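Local structure of beta-xylosidase (Uncultured organism, 4MLG) at the interface of chains A and B. The protein hydrolyses xylo-oligosaccharides as a beta-xylosidase of glycoside hydrolase family 43, probably releasing xylose units from their non-reducing ends. Residues are numbered along the deposited sequence; one frame, centred on the assembly and turned at random. Chains: chain A/B, Beta-xylosidase.

Contact 1: the interface of chains A and B. Residues chain A 107, 109, 162, 167; chain B 103, 105, 107, 109.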
loop_
_atom_site.group_PDB
_atom_site.type_symbol
_atom_site.label_atom_id
_atom_site.label_comp_id
_atom_site.label_asym_id
_atom_site.label_seq_id
_atom_site.Cartn_x
_atom_site.Cartn_y
_atom_site.Cartn_z
ATOM N N ILE A 107 -6.407 1.026 -0.524
ATOM C CA ILE A 107 -5.652 0.352 -1.572
ATOM C C ILE A 107 -5.863 -1.153 -1.460
ATOM O O ILE A 107 -5.652 -1.734 -0.393
ATOM C CB ILE A 107 -4.149 0.667 -1.480
ATOM C CG1 ILE A 107 -3.918 2.178 -1.518
ATOM C CG2 ILE A 107 -3.388 -0.016 -2.604
ATOM C CD1 ILE A 107 -2.458 2.580 -1.433
ATOM N N ARG A 109 -5.363 -4.836 -1.208
ATOM C CA ARG A 109 -4.283 -5.749 -0.868
ATOM C C ARG A 109 -4.863 -7.149 -0.754
ATOM O O ARG A 109 -6.080 -7.329 -0.816
ATOM C CB ARG A 109 -3.628 -5.347 0.455
ATOM C CG ARG A 109 -3.056 -3.937 0.485
ATOM C CD ARG A 109 -1.908 -3.775 -0.498
ATOM N NE ARG A 109 -1.160 -2.542 -0.268
ATOM C CZ ARG A 109 -0.097 -2.170 -0.974
ATOM N NH1 ARG A 109 0.347 -2.934 -1.963
ATOM N NH2 ARG A 109 0.523 -1.031 -0.694
ATOM N N TYR A 162 -1.200 0.134 -11.583
ATOM C CA TYR A 162 0.120 -0.480 -11.495
ATOM C C TYR A 162 0.706 -0.840 -12.858
ATOM O O TYR A 162 -0.002 -1.303 -13.753
ATOM C CB TYR A 162 0.067 -1.733 -10.613
ATOM C CG TYR A 162 -0.503 -1.497 -9.231
ATOM C CD1 TYR A 162 0.327 -1.215 -8.153
ATOM C CD2 TYR A 162 -1.871 -1.560 -9.004
ATOM C CE1 TYR A 162 -0.192 -0.999 -6.890
ATOM C CE2 TYR A 162 -2.398 -1.346 -7.745
ATOM C CZ TYR A 162 -1.555 -1.066 -6.692
ATOM O OH TYR A 162 -2.080 -0.853 -5.439
ATOM N N ALA A 167 3.133 0.911 -8.443
ATOM C CA ALA A 167 2.031 1.863 -8.543
ATOM C C ALA A 167 2.410 3.091 -9.362
ATOM O O ALA A 167 3.527 3.593 -9.265
ATOM C CB ALA A 167 1.564 2.280 -7.157
ATOM N N ASP B 103 7.299 0.380 -0.401
ATOM C CA ASP B 103 7.082 -1.060 -0.315
ATOM C C ASP B 103 7.459 -1.747 -1.624
ATOM O O ASP B 103 8.049 -1.133 -2.513
ATOM C CB ASP B 103 5.635 -1.384 0.075
ATOM C CG ASP B 103 4.611 -0.705 -0.823
ATOM O OD1 ASP B 103 4.939 -0.375 -1.982
ATOM O OD2 ASP B 103 3.467 -0.509 -0.365
ATOM N N ASN B 105 5.703 -2.330 -3.909
ATOM C CA ASN B 105 4.880 -1.744 -4.959
ATOM C C ASN B 105 5.250 -0.285 -5.213
ATOM O O ASN B 105 4.502 0.448 -5.868
ATOM C CB ASN B 105 3.400 -1.853 -4.594
ATOM C CG ASN B 105 2.962 -3.284 -4.356
ATOM O OD1 ASN B 105 2.638 -3.667 -3.232
ATOM N ND2 ASN B 105 2.947 -4.083 -5.416
ATOM N N ILE B 107 5.155 2.052 -3.182
ATOM C CA ILE B 107 4.276 2.931 -2.425
ATOM C C ILE B 107 4.921 3.250 -1.084
ATOM O O ILE B 107 5.249 2.345 -0.315
ATOM C CB ILE B 107 2.905 2.281 -2.180
ATOM C CG1 ILE B 107 2.265 1.870 -3.507
ATOM C CG2 ILE B 107 1.999 3.227 -1.413
ATOM C CD1 ILE B 107 0.916 1.197 -3.352
ATOM N N ARG B 109 5.615 3.779 2.523
ATOM C CA ARG B 109 5.026 3.402 3.799
ATOM C C ARG B 109 5.988 3.793 4.915
ATOM O O ARG B 109 7.128 4.176 4.652
ATOM C CB ARG B 109 4.761 1.895 3.845
ATOM C CG ARG B 109 4.094 1.322 2.599
ATOM C CD ARG B 109 2.740 1.963 2.328
ATOM N NE ARG B 109 1.892 1.992 3.517
ATOM C CZ ARG B 109 1.164 0.966 3.945
ATOM N NH1 ARG B 109 1.179 -0.185 3.286
ATOM N NH2 ARG B 109 0.421 1.088 5.037
#
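A:Arg109 faces B:Asn105 and B:Asp103 because its CG lies beside the backbone N, anti to the carbonyl carbon (chi1 -58°), and its chain bends once at chi2 before running out straight to the guanidinium group. Across from it, B:Asp103 has its carboxylate swung between its own backbone N and carbonyl carbon (chi1 53°), which leaves OD1 over its own loop and OD2 toward the arginine. NH1 of A:Arg109 donates to the side-chain amide oxygen OD1 of B:Asn105 at 2.7 Å, arriving from above the carbonyl plane. NH2 of A:Arg109 makes a salt bridge to the carboxylate oxygen OD2 of B:Asp103 at 3.0 Å; the hydrogen bond in it is weak, and the two flat groups stand almost perpendicular. OD1 is used inside chain B: the backbone N atoms of B:Asn105 and B:Ile107 reach it from opposite faces, tying the loop into shape and fixing the acid that meets the arginine. Beside this polar cluster, B:Ile107 sends CD1 to 3.5 Å from NH2 of A:Arg109 and lays CG1 against CB of A:Ala167 at 3.7 Å. CD1 of B:Ile107 also points tip to tip at CD1 of A:Ile107, 4.1 Å away, while A:Tyr162 crosses B:Ile107 at about a right angle. CG2 of A:Ile107 lies over one face of the A:Arg109 guanidinium, offset toward the rim. A nearly straight backbone bond from A:Ala167 N to B:Asn105 O, 3.0 Å, closes the patch. NH1 of B:Arg109 lies 4.1 Å from NH2 of A:Arg109, a like-charge approach that B:Asp103 may offset. The patch lies at the edge of each beta-propeller, where the chain B loop between strands 94-102 and 108-115 meets strands 108-115 and 166-167 of chain A, with A:Tyr162 alongside.

Contact 2: the interface of chains A and B. Residues chain A 161, 169-171; chain B 169-171.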
loop_
_atom_site.group_PDB
_atom_site.type_symbol
_atom_site.label_atom_id
_atom_site.label_comp_id
_atom_site.label_asym_id
_atom_site.label_seq_id
_atom_site.Cartn_x
_atom_site.Cartn_y
_atom_site.Cartn_z
ATOM N N ARG A 161 -3.726 0.940 -11.912
ATOM C CA ARG A 161 -2.880 1.831 -11.128
ATOM C C ARG A 161 -1.429 1.357 -11.117
ATOM O O ARG A 161 -0.532 2.091 -10.699
ATOM C CB ARG A 161 -3.393 1.935 -9.690
ATOM C CG ARG A 161 -4.760 2.584 -9.545
ATOM C CD ARG A 161 -5.170 2.644 -8.080
ATOM N NE ARG A 161 -6.430 3.350 -7.877
ATOM C CZ ARG A 161 -6.990 3.543 -6.687
ATOM N NH1 ARG A 161 -6.399 3.081 -5.593
ATOM N NH2 ARG A 161 -8.139 4.198 -6.588
ATOM N N GLU A 169 1.848 7.147 -10.544
ATOM C CA GLU A 169 1.436 8.424 -9.982
ATOM C C GLU A 169 -0.020 8.667 -10.350
ATOM O O GLU A 169 -0.807 9.147 -9.536
ATOM C CB GLU A 169 2.315 9.555 -10.522
ATOM C CG GLU A 169 1.887 10.957 -10.098
ATOM C CD GLU A 169 2.384 11.341 -8.714
ATOM O OE1 GLU A 169 2.922 10.469 -8.001
ATOM O OE2 GLU A 169 2.239 12.525 -8.341
ATOM N N CYS A 170 -0.370 8.316 -11.583
ATOM C CA CYS A 170 -1.741 8.427 -12.061
ATOM C C CYS A 170 -2.136 7.158 -12.810
ATOM O O CYS A 170 -1.365 6.643 -13.621
ATOM C CB CYS A 170 -1.892 9.646 -12.972
ATOM S SG CYS A 170 -3.565 9.915 -13.598
ATOM N N ALA A 171 -3.334 6.653 -12.529
ATOM C CA ALA A 171 -3.828 5.441 -13.174
ATOM C C ALA A 171 -3.901 5.609 -14.688
ATOM O O ALA A 171 -4.146 6.708 -15.189
ATOM C CB ALA A 171 -5.187 5.060 -12.616
ATOM N N GLU B 169 -7.355 7.662 -7.344
ATOM C CA GLU B 169 -7.115 6.943 -8.587
ATOM C C GLU B 169 -5.987 7.625 -9.354
ATOM O O GLU B 169 -5.147 6.967 -9.967
ATOM C CB GLU B 169 -8.390 6.910 -9.434
ATOM C CG GLU B 169 -8.247 6.194 -10.769
ATOM C CD GLU B 169 -8.271 4.683 -10.637
ATOM O OE1 GLU B 169 -8.359 4.179 -9.497
ATOM O OE2 GLU B 169 -8.206 3.996 -11.678
ATOM N N CYS B 170 -5.974 8.953 -9.302
ATOM C CA CYS B 170 -4.937 9.747 -9.943
ATOM C C CYS B 170 -4.478 10.845 -8.986
ATOM O O CYS B 170 -5.300 11.475 -8.321
ATOM C CB CYS B 170 -5.463 10.362 -11.241
ATOM S SG CYS B 170 -4.225 11.248 -12.214
ATOM N N ALA B 171 -3.169 11.065 -8.914
ATOM C CA ALA B 171 -2.607 12.073 -8.018
ATOM C C ALA B 171 -3.052 13.480 -8.409
ATOM O O ALA B 171 -3.159 13.798 -9.593
ATOM C CB ALA B 171 -1.089 11.981 -7.998
#
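The loops holding residues 169-171 of both chains run antiparallel across the two-fold, and the 3-10 helix 159-161 of chain A adds A:Arg161 beside them. The motif is an intermolecular disulfide set in an antiparallel beta bridge between two family 43 glycoside hydrolase subunits. SG of A:Cys170 is bonded to SG of B:Cys170 at 2.0 Å, each sulfur turned anti to its backbone N (chi1 -179° in chain A) and therefore directed at its mate. Backbone bonds flank the disulfide: B:Ala171 N donates to A:Glu169 O at 3.1 Å, and A:Ala171 N to B:Glu169 O at 3.2 Å. The methyl CB of each alanine rests against the partner's glutamate, with A:Ala171 CB 3.7 Å from B:Glu169 CD. A:Arg161, extended from CG to NE, crosses B:Glu169 obliquely and grips it side-on. NE and NH2 of A:Arg161 both donate to the carboxylate oxygen OE1 of B:Glu169, at 2.7 Å and 2.9 Å, in a salt bridge. This oxygen lies close to the guanidinium plane, although the carboxylate is turned 60° from it; NE comes from above the carboxylate, NH2 nearly along the C-O axis. The second oxygen, OE2, sits by the methyl of A:Ala171. With an alanine in place of A:Arg161, the B:Glu169 carboxylate would probably lose its cationic mate and be freer to turn away from the bridge.

Contact 1 and contact 2 are neighbouring patches of one two-fold interface, the centres of their C-alpha atoms about 11 Å apart. No residue belongs to both, but they are joined along the chain: A:Arg161 of contact 2 directly precedes A:Tyr162 of contact 1, and A:Ala167 of contact 1 lies two residues before A:Glu169 of contact 2. Contact 1 is noncovalent, whereas contact 2 adds a covalent cross-link. The two-fold repeats the interface with the chains exchanged, but the Arg109 side chains differ in course. Together they suggest a disulfide-linked dimer, although the structure alone does not show whether this pairing forms in solution.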